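Local atomic coordinates of lantibiotic dehydratase (Microbispora corallina, PDB entry 5EHK), a protein that probably dehydrates serine and threonine residues of the NAI-107 precursor peptide in a tRNA-dependent reaction during lantibiotic biosynthesis. Residues A995-T1000 / S1095-A1100; D963-P968 / R1072-L1077; S957-A962 / I1021-G1026; F946-D951 / P1028-D1033; L1077-C1082 / E1091-V1096. One frame throughout, in Å; residues are numbered along the deposited sequence.

Contact 1. Residues A995-T1000 / S1095-A1100; sequences AWMSST and SVLGLA
Met997 and Thr1000 both face helix 1090-1109, and each meets Leu1097 from a different quarter. The methionine leaves its backbone with CG anti to the carbonyl carbon (chi1 -68°) and then bends at both chi2 and chi3, a curl that presents the terminal methyl rather than the sulfur to the opposite helix. CE lies 3.7 Å from Ala1100 CB and 3.9 Å from Leu1097 CD2, spanning residues one helical turn apart. It also approaches the backbone between them, at 3.5 Å from Leu1097 O. Leu1097 divides its branches: while CD2 serves the methionine, CD1 turns to the threonine, whose OG1 stands 3.4 Å from it. The side chains of Thr1000 and Leu1097 cross at about a right angle, with Thr1000 CG2 set 4.1 Å from Leu1097 CB. No hydrogen bond joins the two segments; they meet by van der Waals contact, mostly between apolar groups. Polar order is local to 995-1000, where Trp996 O accepts from both the N and the OG of Ser999; the hydroxyl lies 2.6 Å away in the carbonyl plane, on a lone pair. The neighbouring Trp996 turns elsewhere, toward helix 1068-1085 and Phe965, and Leu1097 also touches Ala958 of helix 950-965. What results is mostly apolar packing of helix 992-997 and the residues that follow it against helix 1090-1109, in the largely helical C-terminal region of the dehydratase.

Contact 2. Residues D963-P968 / R1072-L1077; sequences DAFGPP and RLVGSL
Phe965 gives up 76 Å² to helix 1068-1085, and one methyl of Val1074 accounts for the closest part of that contact. Val1074 CG2 sits 3.5 Å from the centroid of the phenyl ring and only 5° off the ring normal, which makes it a CH-pi contact placed squarely over the face. The even spread of distances supports this, since every ring carbon of Phe965 lies within 3.6 to 3.9 Å of Val1074 CG2. The ring reaches that position because Phe965 CG is anti to the backbone N (chi1 -169°), throwing the phenyl group outward from the end of its helix; Val1074 in turn offers the methyl that stands beside its own backbone N. Leu1073 is the third main partner. Its CD2 lies 3.9 Å from Phe965 CE1, and the two side chains cross at about a right angle. One turn further along, Leu1077 CD1 marks the margin, 4.4 Å from Phe965 CD1. All four touching residues are buried. Trp996 meets the phenylalanine with its ring nearly perpendicular and also touches Val1074, while Val1050 of helix 1044-1059 adds a further apolar neighbour. Just beyond Phe965 the chain leaves helical geometry at Gly966, whose phi of 91° is positive and whose carbonyl accepts from Trp996 NE1. This is the pattern of a helix C-terminus ended by glycine, with the phenylalanine just before the glycine buried in an interhelical hydrophobic core.

Contact 3. Residues S957-A962 / I1021-G1026; sequences SAAALA and IDPTGG
A single residue carries nearly all of one side here, chiefly through its methyl: Ala959 CB meets Ile1021 CG2 and Pro1023 CG, each at 3.6 Å. The alanine is directed from helix 950-965 toward the loop, while the two loop residues, separated by Asp1022, converge on it. Ile1021 uses its short branch, with CG2 anti to the backbone N, and Pro1023 offers the CG corner of its ring, which also comes to 4.0 Å from Ala959 O. Nothing polar links the segments, and all three touching residues are buried. Asp1022 points the other way and organises the loop instead. Its OD1 accepts from Gly1025 N at 2.9 Å, three residues on, an Asx motif in which the N-H arrives from above the carboxylate plane, 54° out of it. Superimposed on this is a type I beta turn from Pro1023 to Gly1026, closed by Gly1026 N bonding to Pro1023 O at 2.9 Å. Gly1026 then has a positive phi of 88°, in a conformation that calls for glycine. Pro1023, which opens this turn, abuts the helix. Trp1027 touches both Ala959 and Ile1021, and helix 1090-1109 brings Ala1103 to Ile1021 and Val1104 to Pro1023.

Contact 4. Residues F946-D951 / P1028-D1033; sequences FRYTLD and PLLRAD
Arg947 and Asp1033 mark the nearest backbone approach, their CA atoms 8.9 Å apart, so the side chains must bridge the gap between the lead-in to helix 950-965 and the segment that runs from the weakly bonded helix 1028-1032 to the N-cap of the next helix. The arginine and aspartate come from opposite directions and form a salt bridge, with Arg947 NE 2.6 Å from Asp1033 OD2. Its geometry is not the coplanar, two-pronged kind: guanidinium and carboxylate planes stand 79° apart, and OD2 lies over one face of the guanidinium. Bends at chi2 and chi3 of Arg947 lay the group across the acid in this way. Tyr948 brings its OH to 2.7 Å from the same OD2, its ring plane 53° from the carboxylate. Leu1030 supplies the apolar part, its CD2 lying 3.5 Å from Tyr948 CZ and meeting the ring obliquely. Arg947 CB lies above one face of the tyrosine ring, toward its rim. The two carboxylate oxygens divide their work, for Asp1033 OD1 turns along its own chain to bond Asp1035 N as the N-cap of helix 1034-1042. A nearby guanidinium and a helix N-terminus would both tend to favour the negative form of the acid. Asp1035 also accepts from Arg947 N, which gives Arg947 a second tie, this one through its backbone, to the same helix start. Thr949 N-caps helix 950-965. Around the contact, Leu1020 of helix 1014-1020 touches Tyr948 and Leu1030, Val953 of helix 950-965 lies on Tyr948, and Leu1040 of helix 1034-1042 packs on Leu1030.

Contact 5. Residues L1077-C1082 / E1091-V1096; sequences LLHMTC and ERERSV
His1079 and Glu1093 join consecutive helices of a helix-loop-helix unit through a His-carboxylate hydrogen bond. The bond is bifurcated: ND1 of the histidine donates to Glu1093 OE2 at 3.0 Å, with an angle of 150° at the hydrogen, and to Glu1093 OE1 also at 3.0 Å, with 140°. Both oxygens use their syn lone pairs, so ND1 points between them. Ring and carboxylate are nearly coplanar, 19° apart, and the acid lies at the imidazole edge. Such a two-pronged grip should restrict rotation of both flat groups. Next to it is the apolar stem of the glutamate: Glu1093 CG lies 3.8 Å from Cys1082 CB, with the cysteine sulfur equally near. Two features deliver the carboxylate to the histidine. The backbones come close here, Cys1082 CA and Glu1093 CA being 6.4 Å apart, and the glutamate runs extended beyond CG, which is anti to the backbone N. Further out, Thr1081 OG1 bonds Asp930, and Arg1092 forms a salt bridge with Asp951 at the start of helix 950-965. Within helix 1090-1109, the backbone N of Ser1095 shares its acceptor with the hydroxyl of the same residue: Ser1095 OG lies 3.2 Å from Glu1091 O, above the carbonyl plane.

How the contacts relate
All five contacts lie in the C-terminal region and mostly reuse three helices: 950-965 runs through contacts 2, 3 and 4, 1068-1085 through 2 and 5, and 1090-1109 through 1 and 5. Contacts 1, 2 and 3 are buried and mostly apolar, without a hydrogen bond between their segments, whereas the partly buried contacts 4 and 5 rely on carboxylates, one in a salt bridge and one facing histidine. Trp996 links contacts 1 and 2, its CZ2 packing 3.7 Å from Pro968 CA. Leu961 of contact 3 packs on Leu1078 of contact 5. The polar pair touches directly too, Asp951 O lying 3.4 Å from Val1096 CG1.

Contact 1. Residues A995-T1000 / S1095-A1100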
# COMPACT_ATOMS: atom_id res chain seq x y z
N ALA A 995 10.79 -35.28 -21.68
CA ALA A 995 12.06 -34.68 -21.27
C ALA A 995 11.82 -33.27 -20.79
O ALA A 995 11.89 -32.98 -19.61
CB ALA A 995 13.05 -34.67 -22.43
N TRP A 996 11.48 -32.39 -21.73
CA TRP A 996 11.28 -30.98 -21.42
C TRP A 996 10.11 -30.69 -20.47
O TRP A 996 10.25 -29.89 -19.54
CB TRP A 996 11.16 -30.18 -22.71
CG TRP A 996 12.36 -30.33 -23.57
CD1 TRP A 996 12.41 -30.87 -24.83
CD2 TRP A 996 13.69 -29.92 -23.25
NE1 TRP A 996 13.70 -30.82 -25.30
CE2 TRP A 996 14.50 -30.25 -24.35
CE3 TRP A 996 14.27 -29.31 -22.14
CZ2 TRP A 996 15.86 -29.99 -24.36
CZ3 TRP A 996 15.61 -29.06 -22.15
CH2 TRP A 996 16.40 -29.40 -23.26
N MET A 997 8.97 -31.35 -20.65
CA MET A 997 7.85 -31.11 -19.76
C MET A 997 8.19 -31.48 -18.31
O MET A 997 7.51 -31.03 -17.38
CB MET A 997 6.60 -31.88 -20.21
CG MET A 997 5.99 -31.38 -21.51
SD MET A 997 5.71 -29.59 -21.55
CE MET A 997 4.63 -29.33 -20.13
N SER A 998 9.24 -32.26 -18.09
CA SER A 998 9.58 -32.65 -16.72
C SER A 998 10.31 -31.54 -15.97
O SER A 998 10.33 -31.54 -14.73
CB SER A 998 10.34 -33.97 -16.67
OG SER A 998 9.56 -35.04 -17.16
N SER A 999 10.93 -30.63 -16.72
CA SER A 999 11.71 -29.54 -16.12
C SER A 999 10.78 -28.42 -15.68
O SER A 999 11.20 -27.38 -15.16
CB SER A 999 12.71 -28.98 -17.12
OG SER A 999 12.02 -28.52 -18.27
N THR A 1000 9.49 -28.66 -15.87
CA THR A 1000 8.47 -27.65 -15.77
C THR A 1000 7.70 -27.68 -14.44
O THR A 1000 6.94 -26.76 -14.13
CB THR A 1000 7.55 -27.76 -16.98
OG1 THR A 1000 7.41 -26.49 -17.61
CG2 THR A 1000 6.19 -28.35 -16.62
N SER A 1095 -1.08 -24.65 -13.93
CA SER A 1095 -2.07 -25.69 -14.16
C SER A 1095 -1.92 -26.25 -15.57
O SER A 1095 -1.67 -27.44 -15.74
CB SER A 1095 -3.49 -25.16 -13.96
OG SER A 1095 -3.62 -24.59 -12.67
N VAL A 1096 -2.03 -25.36 -16.56
CA VAL A 1096 -2.01 -25.79 -17.95
C VAL A 1096 -0.73 -26.54 -18.26
O VAL A 1096 -0.76 -27.53 -19.01
CB VAL A 1096 -2.19 -24.61 -18.93
CG1 VAL A 1096 -2.18 -25.10 -20.37
CG2 VAL A 1096 -3.49 -23.89 -18.65
N LEU A 1097 0.40 -26.12 -17.69
CA LEU A 1097 1.64 -26.86 -17.93
C LEU A 1097 1.61 -28.20 -17.22
O LEU A 1097 2.16 -29.18 -17.71
CB LEU A 1097 2.90 -26.06 -17.59
CG LEU A 1097 3.41 -25.03 -18.62
CD1 LEU A 1097 4.73 -24.45 -18.16
CD2 LEU A 1097 3.55 -25.60 -20.00
N GLY A 1098 0.98 -28.23 -16.05
CA GLY A 1098 0.82 -29.45 -15.28
C GLY A 1098 0.11 -30.51 -16.10
O GLY A 1098 0.63 -31.62 -16.26
N LEU A 1099 -1.09 -30.18 -16.58
CA LEU A 1099 -1.87 -31.06 -17.44
C LEU A 1099 -1.00 -31.76 -18.47
O LEU A 1099 -1.06 -32.97 -18.62
CB LEU A 1099 -2.99 -30.31 -18.16
CG LEU A 1099 -4.35 -30.03 -17.50
CD1 LEU A 1099 -4.33 -28.84 -16.57
CD2 LEU A 1099 -5.36 -29.81 -18.60
N ALA A 1100 -0.20 -30.98 -19.17
CA ALA A 1100 0.63 -31.53 -20.22
C ALA A 1100 1.74 -32.37 -19.61
O ALA A 1100 2.09 -33.43 -20.14
CB ALA A 1100 1.20 -30.41 -21.07

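Contact 2. Residues D963-P968 / R1072-L1077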
# COMPACT_ATOMS: atom_id res chain seq x y z
N ASP A 963 8.07 -31.61 -27.83
CA ASP A 963 8.39 -32.65 -28.81
C ASP A 963 9.34 -32.03 -29.81
O ASP A 963 10.42 -32.55 -30.04
CB ASP A 963 7.14 -33.19 -29.55
CG ASP A 963 7.38 -34.58 -30.25
OD1 ASP A 963 7.52 -35.59 -29.53
OD2 ASP A 963 7.40 -34.68 -31.49
N ALA A 964 8.97 -30.86 -30.30
CA ALA A 964 9.64 -30.29 -31.47
C ALA A 964 11.09 -29.87 -31.21
O ALA A 964 11.94 -30.03 -32.08
CB ALA A 964 8.83 -29.13 -32.04
N PHE A 965 11.38 -29.39 -30.00
CA PHE A 965 12.73 -28.95 -29.68
C PHE A 965 13.70 -30.10 -29.89
O PHE A 965 14.85 -29.90 -30.31
CB PHE A 965 12.84 -28.44 -28.25
CG PHE A 965 14.15 -27.74 -27.97
CD1 PHE A 965 14.33 -26.41 -28.30
CD2 PHE A 965 15.20 -28.42 -27.38
CE1 PHE A 965 15.53 -25.77 -28.04
CE2 PHE A 965 16.40 -27.79 -27.12
CZ PHE A 965 16.57 -26.46 -27.45
N GLY A 966 13.24 -31.31 -29.60
CA GLY A 966 14.06 -32.49 -29.80
C GLY A 966 14.86 -32.86 -28.57
O GLY A 966 14.69 -32.26 -27.50
N PRO A 967 15.75 -33.85 -28.73
CA PRO A 967 16.59 -34.41 -27.66
C PRO A 967 17.40 -33.31 -26.99
O PRO A 967 17.78 -32.36 -27.66
CB PRO A 967 17.54 -35.34 -28.41
CG PRO A 967 17.57 -34.80 -29.81
CD PRO A 967 16.19 -34.30 -30.06
N PRO A 968 17.64 -33.42 -25.68
CA PRO A 968 18.54 -32.51 -24.98
C PRO A 968 19.99 -32.60 -25.44
O PRO A 968 20.32 -33.40 -26.32
CB PRO A 968 18.41 -32.93 -23.51
CG PRO A 968 17.04 -33.55 -23.42
CD PRO A 968 16.83 -34.23 -24.75
N ARG A 1072 16.73 -23.57 -18.98
CA ARG A 1072 16.15 -22.25 -18.93
C ARG A 1072 15.60 -21.83 -20.30
O ARG A 1072 14.56 -21.19 -20.39
CB ARG A 1072 17.17 -21.24 -18.40
CG ARG A 1072 16.87 -19.79 -18.76
CD ARG A 1072 17.91 -18.87 -18.14
NE ARG A 1072 17.44 -17.50 -17.97
CZ ARG A 1072 16.66 -17.09 -16.97
NH1 ARG A 1072 16.23 -17.96 -16.05
NH2 ARG A 1072 16.29 -15.82 -16.90
N LEU A 1073 16.32 -22.20 -21.36
CA LEU A 1073 15.92 -21.84 -22.72
C LEU A 1073 14.55 -22.39 -23.06
O LEU A 1073 13.62 -21.63 -23.36
CB LEU A 1073 16.93 -22.39 -23.73
CG LEU A 1073 16.96 -21.92 -25.18
CD1 LEU A 1073 18.25 -22.44 -25.80
CD2 LEU A 1073 15.78 -22.40 -26.00
N VAL A 1074 14.44 -23.72 -23.04
CA VAL A 1074 13.20 -24.37 -23.42
C VAL A 1074 12.09 -23.93 -22.48
O VAL A 1074 10.96 -23.67 -22.92
CB VAL A 1074 13.35 -25.91 -23.49
CG1 VAL A 1074 12.06 -26.56 -23.97
CG2 VAL A 1074 14.46 -26.30 -24.43
N GLY A 1075 12.42 -23.79 -21.20
CA GLY A 1075 11.47 -23.30 -20.21
C GLY A 1075 10.97 -21.92 -20.58
O GLY A 1075 9.79 -21.61 -20.41
N SER A 1076 11.86 -21.07 -21.10
CA SER A 1076 11.46 -19.75 -21.56
C SER A 1076 10.52 -19.93 -22.74
O SER A 1076 9.46 -19.30 -22.79
CB SER A 1076 12.67 -18.92 -22.03
OG SER A 1076 13.37 -18.33 -20.96
N LEU A 1077 10.88 -20.83 -23.65
CA LEU A 1077 10.05 -21.08 -24.82
C LEU A 1077 8.67 -21.62 -24.41
O LEU A 1077 7.67 -21.22 -24.99
CB LEU A 1077 10.75 -22.00 -25.82
CG LEU A 1077 11.83 -21.40 -26.73
CD1 LEU A 1077 12.49 -22.47 -27.56
CD2 LEU A 1077 11.24 -20.34 -27.64

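Contact 3. Residues S957-A962 / I1021-G1026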
# COMPACT_ATOMS: atom_id res chain seq x y z
N SER A 957 -0.31 -27.13 -27.21
CA SER A 957 0.77 -26.30 -27.74
C SER A 957 2.07 -26.48 -26.95
O SER A 957 3.15 -26.57 -27.53
CB SER A 957 0.36 -24.83 -27.81
OG SER A 957 1.22 -24.09 -28.66
N ALA A 958 1.99 -26.58 -25.63
CA ALA A 958 3.20 -26.83 -24.84
C ALA A 958 3.86 -28.15 -25.23
O ALA A 958 5.07 -28.19 -25.51
CB ALA A 958 2.90 -26.84 -23.39
N ALA A 959 3.07 -29.22 -25.25
CA ALA A 959 3.60 -30.55 -25.49
C ALA A 959 4.18 -30.66 -26.89
O ALA A 959 5.21 -31.31 -27.10
CB ALA A 959 2.53 -31.58 -25.29
N ALA A 960 3.52 -29.99 -27.83
CA ALA A 960 3.98 -29.98 -29.21
C ALA A 960 5.32 -29.25 -29.36
O ALA A 960 6.16 -29.66 -30.17
CB ALA A 960 2.93 -29.34 -30.10
N LEU A 961 5.52 -28.18 -28.58
CA LEU A 961 6.81 -27.49 -28.60
C LEU A 961 7.91 -28.36 -28.01
O LEU A 961 8.99 -28.47 -28.58
CB LEU A 961 6.73 -26.13 -27.90
CG LEU A 961 7.88 -25.14 -28.11
CD1 LEU A 961 7.36 -23.71 -28.05
CD2 LEU A 961 8.99 -25.31 -27.08
N ALA A 962 7.65 -28.94 -26.84
CA ALA A 962 8.58 -29.87 -26.19
C ALA A 962 9.02 -30.99 -27.11
O ALA A 962 10.21 -31.29 -27.15
CB ALA A 962 7.97 -30.43 -24.93
N ILE A 1021 -3.37 -35.52 -24.86
CA ILE A 1021 -2.05 -34.94 -25.04
C ILE A 1021 -1.01 -36.03 -25.17
O ILE A 1021 -0.36 -36.40 -24.20
CB ILE A 1021 -1.71 -34.00 -23.86
CG1 ILE A 1021 -2.83 -32.98 -23.65
CG2 ILE A 1021 -0.39 -33.29 -24.09
CD1 ILE A 1021 -2.81 -32.35 -22.29
N ASP A 1022 -0.83 -36.52 -26.40
CA ASP A 1022 0.04 -37.67 -26.69
C ASP A 1022 0.92 -37.45 -27.92
O ASP A 1022 0.71 -38.06 -28.98
CB ASP A 1022 -0.81 -38.94 -26.85
CG ASP A 1022 0.03 -40.21 -27.04
OD1 ASP A 1022 1.26 -40.20 -26.78
OD2 ASP A 1022 -0.58 -41.23 -27.47
N PRO A 1023 1.92 -36.58 -27.79
CA PRO A 1023 2.79 -36.27 -28.92
C PRO A 1023 3.62 -37.48 -29.28
O PRO A 1023 3.74 -37.80 -30.46
CB PRO A 1023 3.69 -35.14 -28.39
CG PRO A 1023 3.06 -34.71 -27.08
CD PRO A 1023 2.36 -35.90 -26.55
N THR A 1024 4.18 -38.16 -28.28
CA THR A 1024 5.06 -39.31 -28.53
C THR A 1024 4.32 -40.42 -29.28
O THR A 1024 4.90 -41.08 -30.14
CB THR A 1024 5.67 -39.87 -27.23
OG1 THR A 1024 6.12 -38.78 -26.41
CG2 THR A 1024 6.84 -40.78 -27.55
N GLY A 1025 3.03 -40.57 -28.99
CA GLY A 1025 2.22 -41.56 -29.67
C GLY A 1025 1.68 -41.14 -31.03
O GLY A 1025 0.90 -41.88 -31.62
N GLY A 1026 2.08 -39.96 -31.51
CA GLY A 1026 1.66 -39.47 -32.82
C GLY A 1026 0.35 -38.69 -32.82
O GLY A 1026 -0.19 -38.37 -33.89

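Contact 4. Residues F946-D951 / P1028-D1033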
# COMPACT_ATOMS: atom_id res chain seq x y z
N PHE A 946 -16.50 -25.25 -31.24
CA PHE A 946 -15.12 -25.74 -31.18
C PHE A 946 -14.97 -26.51 -29.88
O PHE A 946 -15.27 -26.00 -28.80
CB PHE A 946 -14.10 -24.59 -31.29
CG PHE A 946 -12.68 -25.06 -31.43
CD1 PHE A 946 -12.24 -25.66 -32.59
CD2 PHE A 946 -11.78 -24.88 -30.39
CE1 PHE A 946 -10.95 -26.10 -32.70
CE2 PHE A 946 -10.48 -25.32 -30.51
CZ PHE A 946 -10.07 -25.93 -31.68
N ARG A 947 -14.53 -27.76 -30.00
CA ARG A 947 -14.62 -28.69 -28.88
C ARG A 947 -13.69 -28.32 -27.76
O ARG A 947 -14.05 -28.41 -26.58
CB ARG A 947 -14.29 -30.09 -29.35
CG ARG A 947 -14.65 -30.37 -30.80
CD ARG A 947 -15.03 -31.80 -30.97
NE ARG A 947 -14.35 -32.60 -29.96
CZ ARG A 947 -14.64 -33.87 -29.68
NH1 ARG A 947 -15.61 -34.49 -30.35
NH2 ARG A 947 -13.96 -34.51 -28.72
N TYR A 948 -12.51 -27.86 -28.13
CA TYR A 948 -11.43 -27.70 -27.18
C TYR A 948 -11.40 -26.32 -26.53
O TYR A 948 -11.69 -25.31 -27.15
CB TYR A 948 -10.11 -28.00 -27.87
CG TYR A 948 -10.06 -29.36 -28.51
CD1 TYR A 948 -9.91 -30.51 -27.74
CD2 TYR A 948 -10.15 -29.50 -29.88
CE1 TYR A 948 -9.86 -31.76 -28.33
CE2 TYR A 948 -10.11 -30.74 -30.48
CZ TYR A 948 -9.96 -31.87 -29.71
OH TYR A 948 -9.91 -33.10 -30.32
N THR A 949 -11.07 -26.31 -25.25
CA THR A 949 -10.92 -25.06 -24.52
C THR A 949 -9.55 -24.46 -24.82
O THR A 949 -8.70 -25.10 -25.43
CB THR A 949 -11.03 -25.29 -23.00
OG1 THR A 949 -9.99 -26.17 -22.58
CG2 THR A 949 -12.39 -25.90 -22.65
N LEU A 950 -9.34 -23.23 -24.40
CA LEU A 950 -8.05 -22.59 -24.52
C LEU A 950 -6.98 -23.33 -23.74
O LEU A 950 -5.88 -23.51 -24.22
CB LEU A 950 -8.15 -21.15 -24.04
CG LEU A 950 -7.22 -20.10 -24.64
CD1 LEU A 950 -7.19 -20.17 -26.17
CD2 LEU A 950 -7.66 -18.73 -24.19
N ASP A 951 -7.31 -23.80 -22.53
CA ASP A 951 -6.33 -24.54 -21.73
C ASP A 951 -5.90 -25.81 -22.43
O ASP A 951 -4.74 -26.23 -22.36
CB ASP A 951 -6.88 -24.88 -20.34
CG ASP A 951 -7.08 -23.66 -19.48
OD1 ASP A 951 -7.17 -22.55 -20.04
OD2 ASP A 951 -7.13 -23.82 -18.23
N PRO A 1028 -2.87 -39.49 -31.58
CA PRO A 1028 -3.87 -40.29 -32.30
C PRO A 1028 -5.29 -39.76 -32.12
O PRO A 1028 -6.02 -39.56 -33.09
CB PRO A 1028 -3.71 -41.70 -31.69
CG PRO A 1028 -2.64 -41.57 -30.57
CD PRO A 1028 -2.50 -40.10 -30.29
N LEU A 1029 -5.67 -39.52 -30.87
CA LEU A 1029 -7.00 -39.04 -30.56
C LEU A 1029 -7.27 -37.70 -31.24
O LEU A 1029 -8.36 -37.48 -31.78
CB LEU A 1029 -7.19 -38.94 -29.05
CG LEU A 1029 -8.61 -38.78 -28.53
CD1 LEU A 1029 -8.70 -39.32 -27.10
CD2 LEU A 1029 -9.08 -37.33 -28.60
N LEU A 1030 -6.29 -36.79 -31.20
CA LEU A 1030 -6.47 -35.46 -31.79
C LEU A 1030 -6.75 -35.55 -33.29
O LEU A 1030 -7.56 -34.79 -33.81
CB LEU A 1030 -5.24 -34.57 -31.53
CG LEU A 1030 -5.27 -33.53 -30.40
CD1 LEU A 1030 -4.16 -32.51 -30.61
CD2 LEU A 1030 -6.62 -32.83 -30.31
N ARG A 1031 -6.07 -36.46 -33.98
CA ARG A 1031 -6.23 -36.59 -35.42
C ARG A 1031 -7.55 -37.21 -35.83
O ARG A 1031 -7.88 -37.26 -37.02
CB ARG A 1031 -5.07 -37.37 -36.03
CG ARG A 1031 -3.70 -36.79 -35.71
CD ARG A 1031 -2.71 -37.11 -36.82
NE ARG A 1031 -1.34 -36.87 -36.41
CZ ARG A 1031 -0.57 -35.89 -36.89
NH1 ARG A 1031 -1.05 -35.04 -37.79
NH2 ARG A 1031 0.67 -35.75 -36.45
N ALA A 1032 -8.28 -37.74 -34.85
CA ALA A 1032 -9.64 -38.21 -35.09
C ALA A 1032 -10.49 -36.99 -35.39
O ALA A 1032 -11.00 -36.84 -36.49
CB ALA A 1032 -10.18 -38.92 -33.85
N ASP A 1033 -10.57 -36.12 -34.39
CA ASP A 1033 -11.39 -34.91 -34.42
C ASP A 1033 -11.03 -34.02 -35.61
O ASP A 1033 -9.87 -33.94 -35.99
CB ASP A 1033 -11.10 -34.16 -33.13
CG ASP A 1033 -12.26 -33.34 -32.65
OD1 ASP A 1033 -13.10 -32.94 -33.48
OD2 ASP A 1033 -12.32 -33.09 -31.43

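Contact 5. Residues L1077-C1082 / E1091-V1096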
# COMPACT_ATOMS: atom_id res chain seq x y z
N LEU A 1077 10.88 -20.83 -23.65
CA LEU A 1077 10.05 -21.08 -24.82
C LEU A 1077 8.67 -21.62 -24.41
O LEU A 1077 7.67 -21.22 -24.99
CB LEU A 1077 10.75 -22.00 -25.82
CG LEU A 1077 11.83 -21.40 -26.73
CD1 LEU A 1077 12.49 -22.47 -27.56
CD2 LEU A 1077 11.24 -20.34 -27.64
N LEU A 1078 8.62 -22.50 -23.41
CA LEU A 1078 7.32 -22.95 -22.90
C LEU A 1078 6.50 -21.80 -22.31
O LEU A 1078 5.29 -21.68 -22.59
CB LEU A 1078 7.41 -24.11 -21.89
CG LEU A 1078 7.70 -25.57 -22.28
CD1 LEU A 1078 7.23 -25.98 -23.70
CD2 LEU A 1078 9.14 -25.92 -22.06
N HIS A 1079 7.16 -20.98 -21.48
CA HIS A 1079 6.53 -19.80 -20.85
C HIS A 1079 5.93 -18.82 -21.90
O HIS A 1079 4.77 -18.42 -21.79
CB HIS A 1079 7.51 -19.07 -19.91
CG HIS A 1079 7.01 -17.74 -19.42
ND1 HIS A 1079 5.79 -17.59 -18.80
CD2 HIS A 1079 7.55 -16.51 -19.49
CE1 HIS A 1079 5.60 -16.32 -18.50
NE2 HIS A 1079 6.65 -15.64 -18.91
N MET A 1080 6.70 -18.45 -22.92
CA MET A 1080 6.18 -17.53 -23.94
C MET A 1080 5.01 -18.08 -24.75
O MET A 1080 4.16 -17.31 -25.21
CB MET A 1080 7.31 -17.03 -24.86
CG MET A 1080 8.31 -16.07 -24.20
SD MET A 1080 7.67 -14.45 -23.66
CE MET A 1080 6.88 -14.79 -22.11
N THR A 1081 4.94 -19.40 -24.92
CA THR A 1081 3.80 -19.98 -25.63
C THR A 1081 2.57 -19.78 -24.76
O THR A 1081 1.50 -19.46 -25.26
CB THR A 1081 4.03 -21.45 -26.04
OG1 THR A 1081 4.63 -21.48 -27.34
CG2 THR A 1081 2.72 -22.19 -26.16
N CYS A 1082 2.75 -19.90 -23.45
CA CYS A 1082 1.65 -19.66 -22.54
C CYS A 1082 1.28 -18.17 -22.48
O CYS A 1082 0.10 -17.81 -22.45
CB CYS A 1082 1.98 -20.19 -21.15
SG CYS A 1082 2.11 -21.97 -21.06
N GLU A 1091 -0.71 -18.84 -11.81
CA GLU A 1091 -1.31 -20.10 -11.43
C GLU A 1091 -1.87 -20.80 -12.67
O GLU A 1091 -1.70 -22.00 -12.83
CB GLU A 1091 -2.41 -19.90 -10.36
CG GLU A 1091 -3.69 -19.22 -10.87
CD GLU A 1091 -4.83 -19.19 -9.86
OE1 GLU A 1091 -4.72 -19.87 -8.80
OE2 GLU A 1091 -5.84 -18.51 -10.13
N ARG A 1092 -2.50 -20.04 -13.56
CA ARG A 1092 -3.10 -20.62 -14.74
C ARG A 1092 -2.04 -21.29 -15.61
O ARG A 1092 -2.25 -22.38 -16.14
CB ARG A 1092 -3.90 -19.59 -15.56
CG ARG A 1092 -4.73 -20.27 -16.66
CD ARG A 1092 -5.46 -19.29 -17.56
NE ARG A 1092 -6.31 -19.99 -18.53
CZ ARG A 1092 -7.10 -19.37 -19.41
NH1 ARG A 1092 -7.14 -18.06 -19.45
NH2 ARG A 1092 -7.83 -20.07 -20.25
N GLU A 1093 -0.88 -20.66 -15.73
CA GLU A 1093 0.20 -21.26 -16.47
C GLU A 1093 0.70 -22.56 -15.84
O GLU A 1093 0.99 -23.53 -16.54
CB GLU A 1093 1.36 -20.27 -16.62
CG GLU A 1093 2.49 -20.84 -17.42
CD GLU A 1093 3.58 -19.85 -17.67
OE1 GLU A 1093 3.27 -18.64 -17.67
OE2 GLU A 1093 4.74 -20.29 -17.85
N ARG A 1094 0.78 -22.59 -14.52
CA ARG A 1094 1.21 -23.80 -13.81
C ARG A 1094 0.22 -24.95 -13.96
O ARG A 1094 0.63 -26.10 -14.08
CB ARG A 1094 1.50 -23.51 -12.35
CG ARG A 1094 2.96 -23.44 -12.03
CD ARG A 1094 3.27 -22.25 -11.13
NE ARG A 1094 2.21 -22.06 -10.15
CZ ARG A 1094 1.97 -20.91 -9.54
NH1 ARG A 1094 2.73 -19.86 -9.82
NH2 ARG A 1094 0.98 -20.82 -8.67
N SER A 1095 -1.08 -24.65 -13.93
CA SER A 1095 -2.07 -25.69 -14.16
C SER A 1095 -1.92 -26.25 -15.57
O SER A 1095 -1.67 -27.44 -15.74
CB SER A 1095 -3.49 -25.16 -13.96
OG SER A 1095 -3.62 -24.59 -12.67
N VAL A 1096 -2.03 -25.36 -16.56
CA VAL A 1096 -2.01 -25.79 -17.95
C VAL A 1096 -0.73 -26.54 -18.26
O VAL A 1096 -0.76 -27.53 -19.01
CB VAL A 1096 -2.19 -24.61 -18.93
CG1 VAL A 1096 -2.18 -25.10 -20.37
CG2 VAL A 1096 -3.49 -23.89 -18.65